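Glycoside hydrolase family 5 (Aspergillus oryzae, PDB 6LA0) is a secreted rutinosidase of glycoside hydrolase family 5, hydrolysing beta-glycosidic bonds and probably related in activity to fungal exo-1,3-beta-glucanases. Local coordinates at residues W27-S32 / D132-P137; S173-S178 / P231-M236; W214-I219 / Q245-Q250; A318-M323 / G362-T367. All coordinates share one frame; numbering follows the deposited sequence.

Contact 1 (W27-S32 / D132-P137); sequences WLVQES and DVHSLP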
loop_
_atom_site.group_PDB
_atom_site.type_symbol
_atom_site.label_atom_id
_atom_site.label_comp_id
_atom_site.label_asym_id
_atom_site.label_seq_id
_atom_site.Cartn_x
_atom_site.Cartn_y
_atom_site.Cartn_z
ATOM N N TRP A 27 8.002 4.836 5.266
ATOM C CA TRP A 27 8.931 5.821 4.726
ATOM C C TRP A 27 8.291 7.200 4.601
ATOM O O TRP A 27 8.744 8.161 5.240
ATOM C CB TRP A 27 9.463 5.335 3.367
ATOM C CG TRP A 27 10.382 6.285 2.649
ATOM C CD1 TRP A 27 11.347 7.102 3.208
ATOM C CD2 TRP A 27 10.445 6.500 1.235
ATOM N NE1 TRP A 27 11.992 7.813 2.216
ATOM C CE2 TRP A 27 11.453 7.466 0.999
ATOM C CE3 TRP A 27 9.734 5.984 0.144
ATOM C CZ2 TRP A 27 11.769 7.915 -0.285
ATOM C CZ3 TRP A 27 10.056 6.422 -1.129
ATOM C CH2 TRP A 27 11.057 7.390 -1.332
ATOM N N LEU A 28 7.254 7.330 3.766
ATOM C CA LEU A 28 6.530 8.586 3.633
ATOM C C LEU A 28 5.179 8.548 4.342
ATOM O O LEU A 28 4.491 9.576 4.399
ATOM C CB LEU A 28 6.353 8.935 2.148
ATOM C CG LEU A 28 7.627 8.863 1.295
ATOM C CD1 LEU A 28 7.300 9.043 -0.173
ATOM C CD2 LEU A 28 8.570 9.981 1.739
ATOM N N VAL A 29 4.800 7.384 4.871
ATOM C CA VAL A 29 3.674 7.199 5.780
ATOM C C VAL A 29 4.233 6.546 7.036
ATOM O O VAL A 29 4.917 5.521 6.939
ATOM C CB VAL A 29 2.591 6.294 5.154
ATOM C CG1 VAL A 29 1.479 5.993 6.155
ATOM C CG2 VAL A 29 2.019 6.910 3.878
ATOM N N GLN A 30 3.960 7.122 8.204
ATOM C CA GLN A 30 4.537 6.617 9.448
ATOM C C GLN A 30 3.527 5.753 10.194
ATOM O O GLN A 30 2.358 6.128 10.324
ATOM C CB GLN A 30 5.009 7.767 10.361
ATOM C CG GLN A 30 5.821 8.857 9.662
ATOM C CD GLN A 30 7.002 8.306 8.902
ATOM O OE1 GLN A 30 7.661 7.363 9.351
ATOM N NE2 GLN A 30 7.272 8.872 7.740
ATOM N N GLU A 31 3.995 4.596 10.691
ATOM C CA GLU A 31 3.183 3.646 11.440
ATOM C C GLU A 31 4.013 3.055 12.573
ATOM O O GLU A 31 5.221 2.837 12.420
ATOM C CB GLU A 31 2.656 2.520 10.547
ATOM C CG GLU A 31 1.779 2.986 9.405
ATOM C CD GLU A 31 1.340 1.840 8.526
ATOM O OE1 GLU A 31 0.866 0.833 9.086
ATOM O OE2 GLU A 31 1.493 1.953 7.292
ATOM N N SER A 32 3.358 2.793 13.704
ATOM C CA SER A 32 4.078 2.441 14.926
ATOM C C SER A 32 4.828 1.112 14.792
ATOM O O SER A 32 5.935 0.958 15.318
ATOM C CB SER A 32 3.090 2.391 16.093
ATOM O OG SER A 32 2.219 1.274 15.968
ATOM N N ASP A 132 0.701 5.441 -4.238
ATOM C CA ASP A 132 -0.469 5.115 -3.428
ATOM C C ASP A 132 -0.792 6.308 -2.532
ATOM O O ASP A 132 0.074 6.787 -1.799
ATOM C CB ASP A 132 -0.212 3.825 -2.631
ATOM C CG ASP A 132 -1.045 3.717 -1.359
ATOM O OD1 ASP A 132 -2.266 3.928 -1.403
ATOM O OD2 ASP A 132 -0.476 3.398 -0.296
ATOM N N VAL A 133 -2.017 6.821 -2.626
ATOM C CA VAL A 133 -2.481 7.865 -1.717
ATOM C C VAL A 133 -3.195 7.147 -0.581
ATOM O O VAL A 133 -4.362 6.764 -0.701
ATOM C CB VAL A 133 -3.386 8.893 -2.401
ATOM C CG1 VAL A 133 -3.670 10.045 -1.428
ATOM C CG2 VAL A 133 -2.753 9.417 -3.713
ATOM N N HIS A 134 -2.461 6.954 0.521
ATOM C CA HIS A 134 -2.886 6.108 1.622
ATOM C C HIS A 134 -4.012 6.757 2.421
ATOM O O HIS A 134 -4.953 6.073 2.839
ATOM C CB HIS A 134 -1.670 5.837 2.527
ATOM C CG HIS A 134 -1.550 4.429 3.036
ATOM N ND1 HIS A 134 -1.542 3.324 2.208
ATOM C CD2 HIS A 134 -1.392 3.955 4.296
ATOM C CE1 HIS A 134 -1.396 2.232 2.940
ATOM N NE2 HIS A 134 -1.316 2.587 4.211
ATOM N N SER A 135 -3.911 8.067 2.665
ATOM C CA SER A 135 -4.864 8.848 3.443
ATOM C C SER A 135 -5.558 9.894 2.571
ATOM O O SER A 135 -5.038 10.315 1.533
ATOM C CB SER A 135 -4.157 9.533 4.638
ATOM O OG SER A 135 -2.869 9.977 4.264
ATOM N N LEU A 136 -6.770 10.269 2.969
ATOM C CA LEU A 136 -7.528 11.308 2.289
ATOM C C LEU A 136 -8.098 12.266 3.325
ATOM O O LEU A 136 -8.310 11.883 4.487
ATOM C CB LEU A 136 -8.670 10.724 1.425
ATOM C CG LEU A 136 -8.236 9.982 0.153
ATOM C CD1 LEU A 136 -9.448 9.376 -0.537
ATOM C CD2 LEU A 136 -7.467 10.873 -0.817
ATOM N N PRO A 137 -8.325 13.523 2.941
ATOM C CA PRO A 137 -8.815 14.536 3.893
ATOM C C PRO A 137 -10.074 14.102 4.630
ATOM O O PRO A 137 -11.046 13.653 4.028
ATOM C CB PRO A 137 -9.091 15.748 2.997
ATOM C CG PRO A 137 -8.140 15.593 1.839
ATOM C CD PRO A 137 -8.011 14.097 1.616
HETATM O O HOH W 1 -0.339 0.297 5.756
#

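Contact 2 (S173-S178 / P231-M236); sequences SFVQNS and PNIPVM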
loop_
_atom_site.group_PDB
_atom_site.type_symbol
_atom_site.label_atom_id
_atom_site.label_comp_id
_atom_site.label_asym_id
_atom_site.label_seq_id
_atom_site.Cartn_x
_atom_site.Cartn_y
_atom_site.Cartn_z
ATOM N N SER A 173 -0.194 15.429 -12.295
ATOM C CA SER A 173 0.858 16.313 -12.787
ATOM C C SER A 173 2.241 15.716 -12.536
ATOM O O SER A 173 3.097 15.725 -13.429
ATOM C CB SER A 173 0.713 17.692 -12.131
ATOM O OG SER A 173 1.821 18.532 -12.397
ATOM N N PHE A 174 2.470 15.180 -11.327
ATOM C CA PHE A 174 3.733 14.503 -11.006
ATOM C C PHE A 174 4.062 13.413 -12.027
ATOM O O PHE A 174 5.193 13.326 -12.527
ATOM C CB PHE A 174 3.651 13.912 -9.593
ATOM C CG PHE A 174 4.897 13.174 -9.153
ATOM C CD1 PHE A 174 5.083 11.822 -9.458
ATOM C CD2 PHE A 174 5.870 13.825 -8.404
ATOM C CE1 PHE A 174 6.229 11.151 -9.046
ATOM C CE2 PHE A 174 7.017 13.159 -7.984
ATOM C CZ PHE A 174 7.195 11.820 -8.303
ATOM N N VAL A 175 3.077 12.563 -12.345
ATOM C CA VAL A 175 3.268 11.517 -13.348
ATOM C C VAL A 175 3.537 12.123 -14.721
ATOM O O VAL A 175 4.459 11.702 -15.434
ATOM C CB VAL A 175 2.039 10.587 -13.375
ATOM C CG1 VAL A 175 2.114 9.605 -14.549
ATOM C CG2 VAL A 175 1.876 9.882 -12.046
ATOM N N GLN A 176 2.737 13.120 -15.114
ATOM C CA GLN A 176 2.856 13.692 -16.452
ATOM C C GLN A 176 4.217 14.347 -16.673
ATOM O O GLN A 176 4.779 14.266 -17.774
ATOM C CB GLN A 176 1.736 14.706 -16.683
ATOM C CG GLN A 176 0.399 14.077 -17.056
ATOM C CD GLN A 176 0.463 13.289 -18.351
ATOM O OE1 GLN A 176 0.868 12.123 -18.363
ATOM N NE2 GLN A 176 0.063 13.922 -19.454
ATOM N N ASN A 177 4.758 15.011 -15.648
ATOM C CA ASN A 177 6.026 15.720 -15.755
ATOM C C ASN A 177 7.200 14.892 -15.236
ATOM O O ASN A 177 8.292 15.431 -15.018
ATOM C CB ASN A 177 5.932 17.063 -15.025
ATOM C CG ASN A 177 4.799 17.917 -15.563
ATOM O OD1 ASN A 177 3.899 18.329 -14.831
ATOM N ND2 ASN A 177 4.813 18.145 -16.861
ATOM N N SER A 178 7.000 13.582 -15.072
ATOM C CA SER A 178 8.033 12.720 -14.524
ATOM C C SER A 178 9.186 12.479 -15.487
ATOM O O SER A 178 10.267 12.097 -15.038
ATOM C CB SER A 178 7.404 11.389 -14.134
ATOM O OG SER A 178 7.033 10.669 -15.287
ATOM N N PRO A 231 -5.322 9.005 -20.964
ATOM C CA PRO A 231 -6.085 7.755 -20.813
ATOM C C PRO A 231 -5.228 6.511 -20.674
ATOM O O PRO A 231 -5.792 5.426 -20.462
ATOM C CB PRO A 231 -6.936 7.700 -22.093
ATOM C CG PRO A 231 -6.220 8.565 -23.068
ATOM C CD PRO A 231 -5.599 9.669 -22.252
ATOM N N ASN A 232 -3.904 6.623 -20.801
ATOM C CA ASN A 232 -3.005 5.480 -20.750
ATOM C C ASN A 232 -2.452 5.195 -19.358
ATOM O O ASN A 232 -1.893 4.110 -19.148
ATOM C CB ASN A 232 -1.843 5.687 -21.724
ATOM C CG ASN A 232 -2.273 5.613 -23.164
ATOM O OD1 ASN A 232 -2.822 4.605 -23.609
ATOM N ND2 ASN A 232 -2.033 6.683 -23.907
ATOM N N ILE A 233 -2.574 6.133 -18.420
ATOM C CA ILE A 233 -2.183 5.931 -17.022
ATOM C C ILE A 233 -3.213 5.028 -16.356
ATOM O O ILE A 233 -4.392 5.409 -16.272
ATOM C CB ILE A 233 -2.079 7.265 -16.262
ATOM C CG1 ILE A 233 -1.044 8.190 -16.913
ATOM C CG2 ILE A 233 -1.787 7.006 -14.777
ATOM C CD1 ILE A 233 -1.033 9.648 -16.366
ATOM N N PRO A 234 -2.822 3.851 -15.853
ATOM C CA PRO A 234 -3.785 2.992 -15.150
ATOM C C PRO A 234 -4.124 3.500 -13.755
ATOM O O PRO A 234 -3.299 4.116 -13.063
ATOM C CB PRO A 234 -3.069 1.628 -15.076
ATOM C CG PRO A 234 -1.918 1.720 -16.061
ATOM C CD PRO A 234 -1.530 3.179 -16.064
ATOM N N VAL A 235 -5.373 3.250 -13.356
ATOM C CA VAL A 235 -5.882 3.554 -12.021
ATOM C C VAL A 235 -6.001 2.250 -11.248
ATOM O O VAL A 235 -6.590 1.286 -11.755
ATOM C CB VAL A 235 -7.248 4.258 -12.092
ATOM C CG1 VAL A 235 -7.890 4.339 -10.697
ATOM C CG2 VAL A 235 -7.120 5.648 -12.729
ATOM N N MET A 236 -5.474 2.224 -10.016
ATOM C CA MET A 236 -5.524 1.049 -9.149
ATOM C C MET A 236 -6.520 1.303 -8.016
ATOM O O MET A 236 -6.341 2.235 -7.220
ATOM C CB MET A 236 -4.133 0.709 -8.596
ATOM C CG MET A 236 -4.106 -0.558 -7.715
ATOM S SD MET A 236 -2.453 -1.232 -7.369
ATOM C CE MET A 236 -2.103 -2.093 -8.906
#

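Contact 3 (W214-I219 / Q245-Q250); sequences WVLKYI and QYWSNQ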
loop_
_atom_site.group_PDB
_atom_site.type_symbol
_atom_site.label_atom_id
_atom_site.label_comp_id
_atom_site.label_asym_id
_atom_site.label_seq_id
_atom_site.Cartn_x
_atom_site.Cartn_y
_atom_site.Cartn_z
ATOM N N TRP A 214 -20.431 6.313 -1.697
ATOM C CA TRP A 214 -19.495 7.434 -1.703
ATOM C C TRP A 214 -18.155 7.020 -2.298
ATOM O O TRP A 214 -17.556 7.775 -3.071
ATOM C CB TRP A 214 -19.317 7.991 -0.285
ATOM C CG TRP A 214 -18.705 9.379 -0.276
ATOM C CD1 TRP A 214 -17.417 9.708 0.052
ATOM C CD2 TRP A 214 -19.358 10.611 -0.632
ATOM N NE1 TRP A 214 -17.230 11.067 -0.082
ATOM C CE2 TRP A 214 -18.405 11.644 -0.492
ATOM C CE3 TRP A 214 -20.655 10.940 -1.041
ATOM C CZ2 TRP A 214 -18.711 12.992 -0.751
ATOM C CZ3 TRP A 214 -20.957 12.283 -1.312
ATOM C CH2 TRP A 214 -19.984 13.288 -1.164
ATOM N N VAL A 215 -17.674 5.817 -1.961
ATOM C CA VAL A 215 -16.425 5.323 -2.541
ATOM C C VAL A 215 -16.539 5.233 -4.061
ATOM O O VAL A 215 -15.629 5.642 -4.794
ATOM C CB VAL A 215 -16.048 3.967 -1.917
ATOM C CG1 VAL A 215 -14.813 3.377 -2.599
ATOM C CG2 VAL A 215 -15.799 4.141 -0.434
ATOM N N LEU A 216 -17.656 4.680 -4.557
ATOM C CA LEU A 216 -17.884 4.606 -6.000
ATOM C C LEU A 216 -17.915 5.991 -6.634
ATOM O O LEU A 216 -17.318 6.205 -7.693
ATOM C CB LEU A 216 -19.191 3.870 -6.295
ATOM C CG LEU A 216 -19.447 3.536 -7.769
ATOM C CD1 LEU A 216 -18.528 2.413 -8.232
ATOM C CD2 LEU A 216 -20.911 3.174 -8.006
ATOM N N LYS A 217 -18.629 6.932 -6.024
ATOM C CA LYS A 217 -18.588 8.309 -6.531
ATOM C C LYS A 217 -17.146 8.783 -6.703
ATOM O O LYS A 217 -16.770 9.301 -7.766
ATOM C CB LYS A 217 -19.363 9.240 -5.597
ATOM C CG LYS A 217 -19.230 10.726 -5.927
ATOM C CD LYS A 217 -19.976 11.558 -4.887
ATOM C CE LYS A 217 -19.552 13.025 -4.915
ATOM N NZ LYS A 217 -20.230 13.759 -6.025
ATOM N N TYR A 218 -16.306 8.560 -5.679
ATOM C CA TYR A 218 -14.905 8.982 -5.738
ATOM C C TYR A 218 -14.145 8.277 -6.853
ATOM O O TYR A 218 -13.443 8.919 -7.638
ATOM C CB TYR A 218 -14.219 8.712 -4.397
ATOM C CG TYR A 218 -12.734 9.082 -4.352
ATOM C CD1 TYR A 218 -12.322 10.398 -4.563
ATOM C CD2 TYR A 218 -11.762 8.127 -4.068
ATOM C CE1 TYR A 218 -10.971 10.756 -4.515
ATOM C CE2 TYR A 218 -10.401 8.475 -3.999
ATOM C CZ TYR A 218 -10.021 9.797 -4.223
ATOM O OH TYR A 218 -8.695 10.143 -4.176
ATOM N N ILE A 219 -14.241 6.941 -6.923
ATOM C CA ILE A 219 -13.374 6.235 -7.862
ATOM C C ILE A 219 -13.780 6.546 -9.296
ATOM O O ILE A 219 -12.930 6.589 -10.187
ATOM C CB ILE A 219 -13.336 4.716 -7.573
ATOM C CG1 ILE A 219 -12.174 4.050 -8.321
ATOM C CG2 ILE A 219 -14.628 4.021 -7.961
ATOM C CD1 ILE A 219 -10.791 4.494 -7.879
ATOM N N GLN A 245 -15.641 -8.859 -7.750
ATOM C CA GLN A 245 -16.968 -9.013 -8.345
ATOM C C GLN A 245 -18.008 -8.069 -7.739
ATOM O O GLN A 245 -19.027 -7.790 -8.389
ATOM C CB GLN A 245 -17.436 -10.466 -8.211
ATOM C CG GLN A 245 -16.650 -11.416 -9.091
ATOM C CD GLN A 245 -15.500 -12.076 -8.352
ATOM O OE1 GLN A 245 -14.794 -11.436 -7.555
ATOM N NE2 GLN A 245 -15.299 -13.359 -8.613
ATOM N N TYR A 246 -17.780 -7.581 -6.515
ATOM C CA TYR A 246 -18.697 -6.636 -5.885
ATOM C C TYR A 246 -18.721 -5.304 -6.622
ATOM O O TYR A 246 -19.755 -4.628 -6.638
ATOM C CB TYR A 246 -18.299 -6.420 -4.414
ATOM C CG TYR A 246 -19.121 -5.378 -3.667
ATOM C CD1 TYR A 246 -18.796 -4.020 -3.740
ATOM C CD2 TYR A 246 -20.221 -5.746 -2.886
ATOM C CE1 TYR A 246 -19.545 -3.054 -3.065
ATOM C CE2 TYR A 246 -20.974 -4.786 -2.203
ATOM C CZ TYR A 246 -20.622 -3.444 -2.295
ATOM O OH TYR A 246 -21.348 -2.474 -1.631
ATOM N N TRP A 247 -17.599 -4.908 -7.226
ATOM C CA TRP A 247 -17.475 -3.603 -7.863
ATOM C C TRP A 247 -17.598 -3.657 -9.375
ATOM O O TRP A 247 -17.864 -2.623 -10.003
ATOM C CB TRP A 247 -16.112 -2.965 -7.532
ATOM C CG TRP A 247 -15.858 -2.745 -6.066
ATOM C CD1 TRP A 247 -15.062 -3.503 -5.247
ATOM C CD2 TRP A 247 -16.372 -1.680 -5.250
ATOM N NE1 TRP A 247 -15.075 -2.994 -3.974
ATOM C CE2 TRP A 247 -15.864 -1.871 -3.946
ATOM C CE3 TRP A 247 -17.219 -0.592 -5.493
ATOM C CZ2 TRP A 247 -16.175 -1.013 -2.888
ATOM C CZ3 TRP A 247 -17.526 0.260 -4.443
ATOM C CH2 TRP A 247 -17.001 0.045 -3.155
ATOM N N SER A 248 -17.395 -4.829 -9.969
ATOM C CA SER A 248 -17.111 -4.870 -11.396
ATOM C C SER A 248 -18.322 -4.485 -12.237
ATOM O O SER A 248 -18.161 -3.954 -13.341
ATOM C CB SER A 248 -16.601 -6.256 -11.778
ATOM O OG SER A 248 -17.637 -7.209 -11.743
ATOM N N ASN A 249 -19.532 -4.708 -11.748
ATOM C CA ASN A 249 -20.685 -4.367 -12.569
ATOM C C ASN A 249 -21.204 -2.966 -12.296
ATOM O O ASN A 249 -22.192 -2.558 -12.912
ATOM C CB ASN A 249 -21.793 -5.402 -12.391
ATOM C CG ASN A 249 -21.500 -6.675 -13.155
ATOM O OD1 ASN A 249 -21.177 -7.714 -12.566
ATOM N ND2 ASN A 249 -21.556 -6.590 -14.480
ATOM N N GLN A 250 -20.535 -2.208 -11.428
ATOM C CA GLN A 250 -20.837 -0.799 -11.224
ATOM C C GLN A 250 -19.924 0.114 -12.031
ATOM O O GLN A 250 -20.006 1.338 -11.882
ATOM C CB GLN A 250 -20.742 -0.452 -9.731
ATOM C CG GLN A 250 -21.256 -1.560 -8.793
ATOM C CD GLN A 250 -21.521 -1.062 -7.373
ATOM O OE1 GLN A 250 -22.078 0.023 -7.182
ATOM N NE2 GLN A 250 -21.120 -1.849 -6.376
#

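Contact 4 (A318-M323 / G362-T367); sequences AGLDAM and GYIDLT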
loop_
_atom_site.group_PDB
_atom_site.type_symbol
_atom_site.label_atom_id
_atom_site.label_comp_id
_atom_site.label_asym_id
_atom_site.label_seq_id
_atom_site.Cartn_x
_atom_site.Cartn_y
_atom_site.Cartn_z
ATOM N N ALA A 318 5.875 -19.692 -1.604
ATOM C CA ALA A 318 4.559 -20.229 -1.954
ATOM C C ALA A 318 3.542 -19.113 -2.171
ATOM O O ALA A 318 2.646 -19.244 -3.017
ATOM C CB ALA A 318 4.066 -21.177 -0.862
ATOM N N GLY A 319 3.660 -18.019 -1.418
ATOM C CA GLY A 319 2.797 -16.870 -1.656
ATOM C C GLY A 319 3.080 -16.203 -2.992
ATOM O O GLY A 319 2.158 -15.888 -3.751
ATOM N N LEU A 320 4.364 -15.989 -3.297
ATOM C CA LEU A 320 4.744 -15.449 -4.602
ATOM C C LEU A 320 4.167 -16.293 -5.732
ATOM O O LEU A 320 3.644 -15.756 -6.713
ATOM C CB LEU A 320 6.272 -15.371 -4.708
ATOM C CG LEU A 320 6.930 -14.250 -3.896
ATOM C CD1 LEU A 320 8.446 -14.457 -3.744
ATOM C CD2 LEU A 320 6.615 -12.893 -4.511
ATOM N N ASP A 321 4.264 -17.622 -5.607
ATOM C CA ASP A 321 3.722 -18.550 -6.601
ATOM C C ASP A 321 2.218 -18.379 -6.780
ATOM O O ASP A 321 1.719 -18.284 -7.908
ATOM C CB ASP A 321 4.018 -19.988 -6.173
ATOM C CG ASP A 321 5.482 -20.353 -6.289
ATOM O OD1 ASP A 321 6.264 -19.553 -6.829
ATOM O OD2 ASP A 321 5.849 -21.464 -5.838
ATOM N N ALA A 322 1.482 -18.351 -5.665
ATOM C CA ALA A 322 0.025 -18.287 -5.703
ATOM C C ALA A 322 -0.473 -16.983 -6.321
ATOM O O ALA A 322 -1.387 -16.979 -7.151
ATOM C CB ALA A 322 -0.520 -18.447 -4.289
ATOM N N MET A 323 0.086 -15.856 -5.903
ATOM C CA MET A 323 -0.440 -14.596 -6.410
ATOM C C MET A 323 -0.018 -14.351 -7.854
ATOM O O MET A 323 -0.706 -13.618 -8.582
ATOM C CB MET A 323 -0.010 -13.441 -5.502
ATOM C CG MET A 323 -0.673 -13.454 -4.107
ATOM S SD MET A 323 0.536 -13.187 -2.823
ATOM C CE MET A 323 -0.432 -13.529 -1.367
ATOM N N GLY A 362 19.048 -15.497 0.987
ATOM C CA GLY A 362 18.949 -16.276 -0.231
ATOM C C GLY A 362 17.597 -16.871 -0.546
ATOM O O GLY A 362 17.522 -17.810 -1.344
ATOM N N TYR A 363 16.518 -16.363 0.055
ATOM C CA TYR A 363 15.198 -16.925 -0.199
ATOM C C TYR A 363 14.604 -16.487 -1.538
ATOM O O TYR A 363 13.725 -17.183 -2.068
ATOM C CB TYR A 363 14.214 -16.517 0.904
ATOM C CG TYR A 363 14.541 -16.938 2.324
ATOM C CD1 TYR A 363 15.661 -17.716 2.627
ATOM C CD2 TYR A 363 13.711 -16.564 3.369
ATOM C CE1 TYR A 363 15.935 -18.096 3.951
ATOM C CE2 TYR A 363 13.974 -16.938 4.677
ATOM C CZ TYR A 363 15.082 -17.700 4.966
ATOM O OH TYR A 363 15.323 -18.057 6.283
ATOM N N ILE A 364 15.045 -15.361 -2.092
ATOM C CA ILE A 364 14.320 -14.674 -3.161
ATOM C C ILE A 364 15.123 -14.734 -4.455
ATOM O O ILE A 364 16.290 -14.322 -4.495
ATOM C CB ILE A 364 14.011 -13.209 -2.800
ATOM C CG1 ILE A 364 13.251 -13.116 -1.466
ATOM C CG2 ILE A 364 13.233 -12.524 -3.940
ATOM C CD1 ILE A 364 12.085 -14.087 -1.339
ATOM N N ASP A 365 14.473 -15.194 -5.524
ATOM C CA ASP A 365 14.985 -15.059 -6.894
ATOM C C ASP A 365 13.768 -14.839 -7.790
ATOM O O ASP A 365 13.165 -15.791 -8.294
ATOM C CB ASP A 365 15.800 -16.271 -7.328
ATOM C CG ASP A 365 16.101 -16.276 -8.819
ATOM O OD1 ASP A 365 16.097 -15.197 -9.454
ATOM O OD2 ASP A 365 16.342 -17.372 -9.364
ATOM N N LEU A 366 13.401 -13.573 -7.982
ATOM C CA LEU A 366 12.189 -13.301 -8.743
ATOM C C LEU A 366 12.370 -13.515 -10.235
ATOM O O LEU A 366 11.370 -13.504 -10.962
ATOM C CB LEU A 366 11.704 -11.872 -8.474
ATOM C CG LEU A 366 11.329 -11.660 -7.005
ATOM C CD1 LEU A 366 10.917 -10.223 -6.762
ATOM C CD2 LEU A 366 10.195 -12.610 -6.630
ATOM N N THR A 367 13.604 -13.710 -10.711
ATOM C CA THR A 367 13.793 -13.994 -12.127
ATOM C C THR A 367 13.270 -15.368 -12.520
ATOM O O THR A 367 13.163 -15.648 -13.719
ATOM C CB THR A 367 15.269 -13.879 -12.514
ATOM O OG1 THR A 367 15.989 -15.010 -12.007
ATOM C CG2 THR A 367 15.872 -12.591 -11.957
#

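Contact 1 (W27-S32 / D132-P137)
V29 and E31 meet H134 in a small, mostly buried loop-to-loop contact with an apolar half and a water-bridged half. It sits at the C-terminal ends of two barrel strands: the loop that follows strand 19-23 faces the turn leaving strand 128-133, on the side of the TIM barrel where family 5 enzymes carry their active site. The apolar half belongs to V29, whose side chain crosses that of H134 at about a right angle. Its CG1, anti to the backbone N (chi1 175°), comes obliquely to the imidazole, 4.0 Å from H134 CD2, while V29 CG2 lies 4.1 Å from H134 CB. Both side chains also touch P91 of strand 87-92. In the polar half E31 OE2 and H134 NE2 stay 4.2 Å apart, and a water bridges them, 2.9 Å from both E31 OE2 and H134 NE2. That water lies in the imidazole plane and donates to the carboxylate. H134 ND1 donates to the syn lone pair of D132 OD2 at 2.7 Å, in a bent bond whose acceptor lies 28° out of the ring plane. Both ring nitrogens are thus engaged, which probably fixes the rotation of the imidazole.

Contact 2 (S173-S178 / P231-M236)
V175 O, near the C-terminal end of helix 158-176, is gripped twice by S178: the hydroxyl S178 OG donates to V175 O at 2.8 Å, and the amide S178 N reaches V175 O at 3.2 Å. The hydroxyl arrives at 142° to the C=O bond, tilted modestly from the carbonyl plane, and S178 OG in turn accepts from the amide of S180. Across the contact, V175 and I233 reach toward each other tip to tip, with V175 CG1 3.6 Å from I233 CD1. The valine methyl is set for this by standing anti to the backbone N (chi1 172°). The contact belongs to the end of the TIM barrel where its strands begin, at the C-terminal end of helix 158-176 and the entry to strand 235-237; P234 and M236 hydrogen-bond through their backbones to I186 of strand 184-187, and I233 also packs on V226 of helix 209-229. Q176 comes to I233 CD1 as well, the two side chains crossing at a slant. Its chain bends at chi2 (-61°), bringing Q176 OE1 to 3.7 Å from I233 CD1, a van der Waals approach, while the same oxygen accepts a hydrogen bond from N230 ND2.

Contact 3 (W214-I219 / Q245-Q250)
L216 and V215, on one flank of helix 209-229, pack against W247 of the short, weakly bonded helix 244-248 and Q250 just beyond it, and the contacts across the interface are entirely van der Waals. The first group is built on the aromatic ring. V215 CG1 lies 4.0 Å from W247 CH2, the far corner of the indole, and the two side chains cross at about a right angle. L216 CD1 meets the same ring at its edge, near the ring plane, 4.3 Å from W247 CE3. One face of the indole is covered by Y246 CD1, 3.6 Å above its centre. The second group is leucine against glutamine. L216, with CG anti to the backbone N (chi1 -171°), lays both methyls against one side of Q250: L216 CD1 is 3.9 Å from Q250 CB, and L216 CD2 is 3.5 Å from Q250 OE1. Polar bonding supports this surface from behind. Q250 NE2 donates almost straight (170°) to Y246 O at 3.1 Å, with the acceptor in the plane of the amide, and W247 NE1 hydrogen-bonds to G239 O. Around the pair, W247 also meets F237 of strand 235-237 edge-to-face, and V215 touches that same phenylalanine, so the barrel strand adjoins the seam where the long outer helix and the short one meet.

Contact 4 (A318-M323 / G362-T367)
L320 on helix 312-326, one of the outer helices of the TIM barrel, is met by I364 and L366 from the C-terminal tail of the chain. The tight part is leucine on leucine. The two side chains cross at about a right angle, and L366 CD2 is set against the methyl fork of the helical residue, 3.8 Å from L320 CD1 and 4.2 Å from L320 CD2. L320 CG stands anti to its carbonyl carbon (chi1 -74°), which sends the fork outward from the helix toward the tail. I364 makes a looser touch, its CD1 lying 4.4 Å from L320 CD1. All three residues are buried, and others complete the patch, with W299 of strand 294-303 and F369 touching L320, V83 touching I364 and V85 touching L366. G362, with positive phi (79°), ends helix 355-360 in a Schellman motif, turning the chain into the segment that carries I364 and L366. D321, on the same helix as L320, forms a salt bridge with R368 just past the segment. The solvent side is polar by contrast. Between the two buried tail residues D365 is exposed, as is T367 beyond them; D365 OD1 accepts a weak bond from T367 N and a much shorter one from T367 OG1, at 2.6 Å, through its syn lone pair.

Together the four contacts illustrate how a barrel changes chemistry with depth. Contact 1 lies nearest the centre of the chain, its own centre about 9 Å away, and joins loops at the C-terminal strand ends through a valine, an imidazole and a water; contacts 2, 3 and 4 lie 18 to 19 Å out, with aliphatic carbon dominant in 2 and 4 and an indole in 3. Contacts 2 and 3 touch where strand 235-237 of the one meets helix 209-229 of the other, V235 CG1 lying 4.0 Å from I219 CD1. Contact 1 reaches contact 3 through L136 CD2 and Y218 OH, 3.6 Å apart. Contact 4 stands apart, setting the C-terminal tail against a different outer helix; contact 3 alone is only partly buried.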